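Local atomic coordinates of collagen adhesin (Staphylococcus aureus, PDB entry 2F68), a protein that probably binds collagen at the staphylococcal cell surface, by wrapping around it in a collagen hug. Residues Q195-H209 with Y248-K261. Numbering follows the deposited sequence.
Sequences QLDLSTLNINVTGTH and YGSYNSFSINYKTK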
loop_
_atom_site.group_PDB
_atom_site.type_symbol
_atom_site.label_atom_id
_atom_site.label_comp_id
_atom_site.label_asym_id
_atom_site.label_seq_id
_atom_site.Cartn_x
_atom_site.Cartn_y
_atom_site.Cartn_z
ATOM N N GLN A 195 10.059 -7.004 -9.740
ATOM C CA GLN A 195 10.189 -8.386 -10.199
ATOM C C GLN A 195 9.041 -9.250 -9.678
ATOM O O GLN A 195 8.748 -9.253 -8.481
ATOM C CB GLN A 195 11.547 -8.970 -9.784
ATOM C CG GLN A 195 11.775 -10.438 -10.168
ATOM C CD GLN A 195 11.705 -10.691 -11.668
ATOM O OE1 GLN A 195 12.262 -9.936 -12.468
ATOM N NE2 GLN A 195 11.024 -11.763 -12.053
ATOM N N LEU A 196 8.406 -9.979 -10.593
ATOM C CA LEU A 196 7.259 -10.830 -10.278
ATOM C C LEU A 196 7.633 -12.023 -9.400
ATOM O O LEU A 196 8.591 -12.746 -9.688
ATOM C CB LEU A 196 6.587 -11.306 -11.576
ATOM C CG LEU A 196 5.586 -12.469 -11.576
ATOM C CD1 LEU A 196 4.323 -12.148 -10.786
ATOM C CD2 LEU A 196 5.236 -12.848 -13.003
ATOM N N ASP A 197 6.868 -12.212 -8.328
ATOM C CA ASP A 197 6.989 -13.390 -7.479
ATOM C C ASP A 197 5.930 -14.403 -7.911
ATOM O O ASP A 197 4.730 -14.183 -7.721
ATOM C CB ASP A 197 6.822 -13.013 -6.001
ATOM C CG ASP A 197 7.393 -14.061 -5.051
ATOM O OD1 ASP A 197 7.617 -15.218 -5.469
ATOM O OD2 ASP A 197 7.616 -13.720 -3.870
ATOM N N LEU A 198 6.391 -15.504 -8.502
ATOM C CA LEU A 198 5.513 -16.528 -9.073
ATOM C C LEU A 198 4.720 -17.299 -8.015
ATOM O O LEU A 198 3.595 -17.737 -8.272
ATOM C CB LEU A 198 6.328 -17.495 -9.944
ATOM C CG LEU A 198 5.621 -18.591 -10.752
ATOM C CD1 LEU A 198 4.676 -18.006 -11.794
ATOM C CD2 LEU A 198 6.639 -19.510 -11.410
ATOM N N SER A 199 5.311 -17.452 -6.832
ATOM C CA SER A 199 4.693 -18.194 -5.731
ATOM C C SER A 199 3.486 -17.480 -5.116
ATOM O O SER A 199 2.671 -18.107 -4.433
ATOM C CB SER A 199 5.733 -18.501 -4.648
ATOM O OG SER A 199 6.296 -17.311 -4.126
ATOM N N THR A 200 3.378 -16.176 -5.362
ATOM C CA THR A 200 2.296 -15.360 -4.806
ATOM C C THR A 200 1.194 -15.068 -5.830
ATOM O O THR A 200 0.531 -14.030 -5.759
ATOM C CB THR A 200 2.832 -14.025 -4.230
ATOM O OG1 THR A 200 3.560 -13.319 -5.244
ATOM C CG2 THR A 200 3.741 -14.275 -3.032
ATOM N N LEU A 201 0.994 -15.996 -6.766
ATOM C CA LEU A 201 0.023 -15.824 -7.848
ATOM C C LEU A 201 -1.421 -15.885 -7.335
ATOM O O LEU A 201 -2.013 -14.851 -7.040
ATOM C CB LEU A 201 0.269 -16.856 -8.964
ATOM C CG LEU A 201 -0.103 -16.567 -10.430
ATOM C CD1 LEU A 201 -1.612 -16.607 -10.682
ATOM C CD2 LEU A 201 0.502 -15.256 -10.939
ATOM N N ASN A 202 -1.964 -17.098 -7.220
ATOM C CA ASN A 202 -3.358 -17.364 -6.805
ATOM C C ASN A 202 -4.480 -16.789 -7.687
ATOM O O ASN A 202 -4.444 -15.622 -8.086
ATOM C CB ASN A 202 -3.595 -17.092 -5.298
ATOM C CG ASN A 202 -3.769 -15.613 -4.966
ATOM O OD1 ASN A 202 -2.897 -15.002 -4.348
ATOM N ND2 ASN A 202 -4.901 -15.038 -5.360
ATOM N N ILE A 203 -5.472 -17.629 -7.983
ATOM C CA ILE A 203 -6.619 -17.241 -8.808
ATOM C C ILE A 203 -7.926 -17.516 -8.062
ATOM O O ILE A 203 -8.129 -18.614 -7.537
ATOM C CB ILE A 203 -6.645 -17.987 -10.182
ATOM C CG1 ILE A 203 -5.277 -17.954 -10.876
ATOM C CG2 ILE A 203 -7.711 -17.401 -11.104
ATOM C CD1 ILE A 203 -4.433 -19.200 -10.654
ATOM N N ASN A 204 -8.801 -16.514 -8.015
ATOM C CA ASN A 204 -10.122 -16.662 -7.407
ATOM C C ASN A 204 -11.225 -16.705 -8.461
ATOM O O ASN A 204 -11.426 -15.740 -9.204
ATOM C CB ASN A 204 -10.388 -15.541 -6.396
ATOM C CG ASN A 204 -11.639 -15.785 -5.561
ATOM O OD1 ASN A 204 -11.902 -16.905 -5.119
ATOM N ND2 ASN A 204 -12.411 -14.728 -5.335
ATOM N N VAL A 205 -11.930 -17.832 -8.521
ATOM C CA VAL A 205 -13.024 -18.016 -9.472
ATOM C C VAL A 205 -14.362 -18.063 -8.735
ATOM O O VAL A 205 -14.520 -18.810 -7.766
ATOM C CB VAL A 205 -12.842 -19.295 -10.337
ATOM C CG1 VAL A 205 -13.828 -19.302 -11.499
ATOM C CG2 VAL A 205 -11.414 -19.399 -10.863
ATOM N N THR A 206 -15.312 -17.249 -9.192
ATOM C CA THR A 206 -16.657 -17.207 -8.615
ATOM C C THR A 206 -17.726 -17.344 -9.697
ATOM O O THR A 206 -17.614 -16.750 -10.771
ATOM C CB THR A 206 -16.908 -15.908 -7.813
ATOM O OG1 THR A 206 -16.517 -14.771 -8.594
ATOM C CG2 THR A 206 -16.127 -15.914 -6.502
ATOM N N GLY A 207 -18.757 -18.132 -9.401
ATOM C CA GLY A 207 -19.855 -18.368 -10.337
ATOM C C GLY A 207 -20.291 -19.821 -10.360
ATOM O O GLY A 207 -20.607 -20.398 -9.319
ATOM N N THR A 208 -20.309 -20.406 -11.557
ATOM C CA THR A 208 -20.686 -21.808 -11.740
ATOM C C THR A 208 -19.551 -22.737 -11.302
ATOM O O THR A 208 -19.794 -23.790 -10.707
ATOM C CB THR A 208 -21.076 -22.106 -13.210
ATOM O OG1 THR A 208 -21.904 -21.051 -13.714
ATOM C CG2 THR A 208 -21.829 -23.429 -13.318
ATOM N N HIS A 209 -18.316 -22.333 -11.594
ATOM C CA HIS A 209 -17.128 -23.105 -11.236
ATOM C C HIS A 209 -16.361 -22.412 -10.106
ATOM O O HIS A 209 -15.182 -22.077 -10.251
ATOM C CB HIS A 209 -16.231 -23.300 -12.463
ATOM C CG HIS A 209 -16.903 -24.001 -13.603
ATOM N ND1 HIS A 209 -16.726 -25.344 -13.858
ATOM C CD2 HIS A 209 -17.749 -23.546 -14.557
ATOM C CE1 HIS A 209 -17.435 -25.686 -14.920
ATOM N NE2 HIS A 209 -18.066 -24.613 -15.362
ATOM N N TYR A 248 -15.708 -22.022 -20.261
ATOM C CA TYR A 248 -15.412 -21.804 -18.846
ATOM C C TYR A 248 -15.383 -20.319 -18.485
ATOM O O TYR A 248 -15.553 -19.955 -17.320
ATOM C CB TYR A 248 -14.092 -22.476 -18.461
ATOM C CG TYR A 248 -14.093 -23.978 -18.643
ATOM C CD1 TYR A 248 -14.790 -24.806 -17.761
ATOM C CD2 TYR A 248 -13.398 -24.573 -19.695
ATOM C CE1 TYR A 248 -14.796 -26.187 -17.923
ATOM C CE2 TYR A 248 -13.397 -25.955 -19.866
ATOM C CZ TYR A 248 -14.098 -26.755 -18.977
ATOM O OH TYR A 248 -14.102 -28.121 -19.139
ATOM N N GLY A 249 -15.166 -19.473 -19.491
ATOM C CA GLY A 249 -15.170 -18.023 -19.312
ATOM C C GLY A 249 -16.557 -17.466 -19.048
ATOM O O GLY A 249 -16.707 -16.459 -18.354
ATOM N N SER A 250 -17.568 -18.127 -19.608
ATOM C CA SER A 250 -18.965 -17.743 -19.413
ATOM C C SER A 250 -19.457 -18.106 -18.015
ATOM O O SER A 250 -19.067 -19.137 -17.459
ATOM C CB SER A 250 -19.854 -18.405 -20.467
ATOM O OG SER A 250 -19.502 -17.989 -21.775
ATOM N N TYR A 251 -20.312 -17.245 -17.462
ATOM C CA TYR A 251 -20.938 -17.430 -16.141
ATOM C C TYR A 251 -19.941 -17.525 -14.975
ATOM O O TYR A 251 -20.276 -18.037 -13.902
ATOM C CB TYR A 251 -21.889 -18.641 -16.135
ATOM C CG TYR A 251 -22.770 -18.771 -17.360
ATOM C CD1 TYR A 251 -23.859 -17.920 -17.558
ATOM C CD2 TYR A 251 -22.523 -19.756 -18.317
ATOM C CE1 TYR A 251 -24.671 -18.041 -18.683
ATOM C CE2 TYR A 251 -23.329 -19.886 -19.445
ATOM C CZ TYR A 251 -24.401 -19.025 -19.620
ATOM O OH TYR A 251 -25.201 -19.150 -20.733
ATOM N N ASN A 252 -18.725 -17.021 -15.187
ATOM C CA ASN A 252 -17.667 -17.073 -14.176
ATOM C C ASN A 252 -16.824 -15.803 -14.117
ATOM O O ASN A 252 -16.544 -15.184 -15.145
ATOM C CB ASN A 252 -16.758 -18.284 -14.410
ATOM C CG ASN A 252 -17.450 -19.603 -14.124
ATOM O OD1 ASN A 252 -17.846 -19.881 -12.990
ATOM N ND2 ASN A 252 -17.594 -20.426 -15.154
ATOM N N SER A 253 -16.423 -15.429 -12.904
ATOM C CA SER A 253 -15.543 -14.284 -12.684
ATOM C C SER A 253 -14.149 -14.758 -12.290
ATOM O O SER A 253 -14.000 -15.600 -11.403
ATOM C CB SER A 253 -16.116 -13.363 -11.603
ATOM O OG SER A 253 -15.327 -12.195 -11.453
ATOM N N PHE A 254 -13.132 -14.213 -12.954
ATOM C CA PHE A 254 -11.746 -14.613 -12.716
ATOM C C PHE A 254 -10.921 -13.466 -12.137
ATOM O O PHE A 254 -10.682 -12.459 -12.808
ATOM C CB PHE A 254 -11.104 -15.134 -14.008
ATOM C CG PHE A 254 -11.769 -16.361 -14.571
ATOM C CD1 PHE A 254 -12.787 -16.246 -15.515
ATOM C CD2 PHE A 254 -11.375 -17.632 -14.164
ATOM C CE1 PHE A 254 -13.405 -17.378 -16.042
ATOM C CE2 PHE A 254 -11.986 -18.771 -14.685
ATOM C CZ PHE A 254 -13.004 -18.643 -15.626
ATOM N N SER A 255 -10.494 -13.627 -10.887
ATOM C CA SER A 255 -9.655 -12.637 -10.217
ATOM C C SER A 255 -8.238 -13.176 -10.033
ATOM O O SER A 255 -8.006 -14.081 -9.225
ATOM C CB SER A 255 -10.263 -12.233 -8.870
ATOM O OG SER A 255 -9.514 -11.196 -8.259
ATOM N N ILE A 256 -7.299 -12.620 -10.794
ATOM C CA ILE A 256 -5.903 -13.056 -10.748
ATOM C C ILE A 256 -5.033 -12.047 -9.999
ATOM O O ILE A 256 -4.747 -10.954 -10.498
ATOM C CB ILE A 256 -5.332 -13.340 -12.166
ATOM C CG1 ILE A 256 -6.197 -14.374 -12.897
ATOM C CG2 ILE A 256 -3.877 -13.813 -12.079
ATOM C CD1 ILE A 256 -5.972 -14.437 -14.397
ATOM N N ASN A 257 -4.629 -12.430 -8.791
ATOM C CA ASN A 257 -3.743 -11.626 -7.957
ATOM C C ASN A 257 -2.281 -12.001 -8.206
ATOM O O ASN A 257 -2.003 -13.055 -8.781
ATOM C CB ASN A 257 -4.115 -11.815 -6.477
ATOM C CG ASN A 257 -3.266 -10.973 -5.533
ATOM O OD1 ASN A 257 -2.651 -11.498 -4.604
ATOM N ND2 ASN A 257 -3.228 -9.665 -5.766
ATOM N N TYR A 258 -1.362 -11.119 -7.810
ATOM C CA TYR A 258 0.073 -11.429 -7.731
ATOM C C TYR A 258 0.884 -10.278 -7.138
ATOM O O TYR A 258 0.545 -9.106 -7.319
ATOM C CB TYR A 258 0.658 -11.869 -9.084
ATOM C CG TYR A 258 0.561 -10.852 -10.198
ATOM C CD1 TYR A 258 1.578 -9.922 -10.412
ATOM C CD2 TYR A 258 -0.537 -10.836 -11.057
ATOM C CE1 TYR A 258 1.498 -8.994 -11.442
ATOM C CE2 TYR A 258 -0.627 -9.910 -12.088
ATOM C CZ TYR A 258 0.393 -8.993 -12.275
ATOM O OH TYR A 258 0.308 -8.077 -13.296
ATOM N N LYS A 259 1.956 -10.629 -6.431
ATOM C CA LYS A 259 2.832 -9.649 -5.793
ATOM C C LYS A 259 4.142 -9.490 -6.557
ATOM O O LYS A 259 4.722 -10.471 -7.029
ATOM C CB LYS A 259 3.117 -10.045 -4.341
ATOM C CG LYS A 259 1.901 -10.015 -3.426
ATOM C CD LYS A 259 2.257 -10.474 -2.021
ATOM C CE LYS A 259 1.030 -10.509 -1.123
ATOM N NZ LYS A 259 1.366 -10.952 0.258
ATOM N N THR A 260 4.599 -8.245 -6.672
ATOM C CA THR A 260 5.859 -7.933 -7.344
ATOM C C THR A 260 6.852 -7.300 -6.372
ATOM O O THR A 260 6.575 -6.254 -5.779
ATOM C CB THR A 260 5.653 -7.000 -8.560
ATOM O OG1 THR A 260 4.870 -5.865 -8.170
ATOM C CG2 THR A 260 4.947 -7.736 -9.694
ATOM N N LYS A 261 8.004 -7.948 -6.212
ATOM C CA LYS A 261 9.064 -7.471 -5.325
ATOM C C LYS A 261 9.758 -6.245 -5.915
ATOM O O LYS A 261 10.223 -6.275 -7.056
ATOM C CB LYS A 261 10.080 -8.590 -5.055
ATOM C CG LYS A 261 11.231 -8.217 -4.119
ATOM C CD LYS A 261 10.807 -8.212 -2.655
ATOM C CE LYS A 261 11.973 -7.868 -1.743
ATOM N NZ LYS A 261 11.584 -7.905 -0.307
HETATM O O HOH W 1 -0.453 -12.789 -3.373
HETATM O O HOH W 2 -13.548 -13.672 -9.267
#
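Backbone hydrogen bonds join Asn204 to Ser255 and Thr206 to Ser253, two in each antiparallel pair. The bond from Asn204 N to Ser255 O is 2.8 Å long and nearly straight. Gln195 and Lys261 form a similar pair at the far end. Between them a loop, 197-202, interrupts strand 194-207, while strand 252-262 runs on. Here Thr200 OG1 receives a weak bond of 3.3 Å from Lys259 N and donates to Asp197 O.

Apolar side chains line one face. Both Val205 methyls reach Phe254 CD2 and CE2, with Val205 CG1 3.7 Å from Phe254 CE2. Ile203 CG2 meets Ile256 CG1, side by side. Leu196 CD1 lies 3.6 Å from Tyr258 CD1. The Tyr258 hydroxyl bonds to Asn272.

Asn252 closes the other end. Its OD1 takes the His209 N-H at 2.9 Å, almost straight, and a weak bond from Thr208 N. Its ND2 bonds to Tyr248 O, which fixes the turn of the amide. The Tyr248 edge points at the His209 face in a T-shaped pair, planes 74° apart.

This loop-interrupted antiparallel pair joins the central strand 252-262 to its neighbour 194-207 in a beta sandwich, whose apolar face packs on strands 184-190 and 239-244 of the collagen-binding domain.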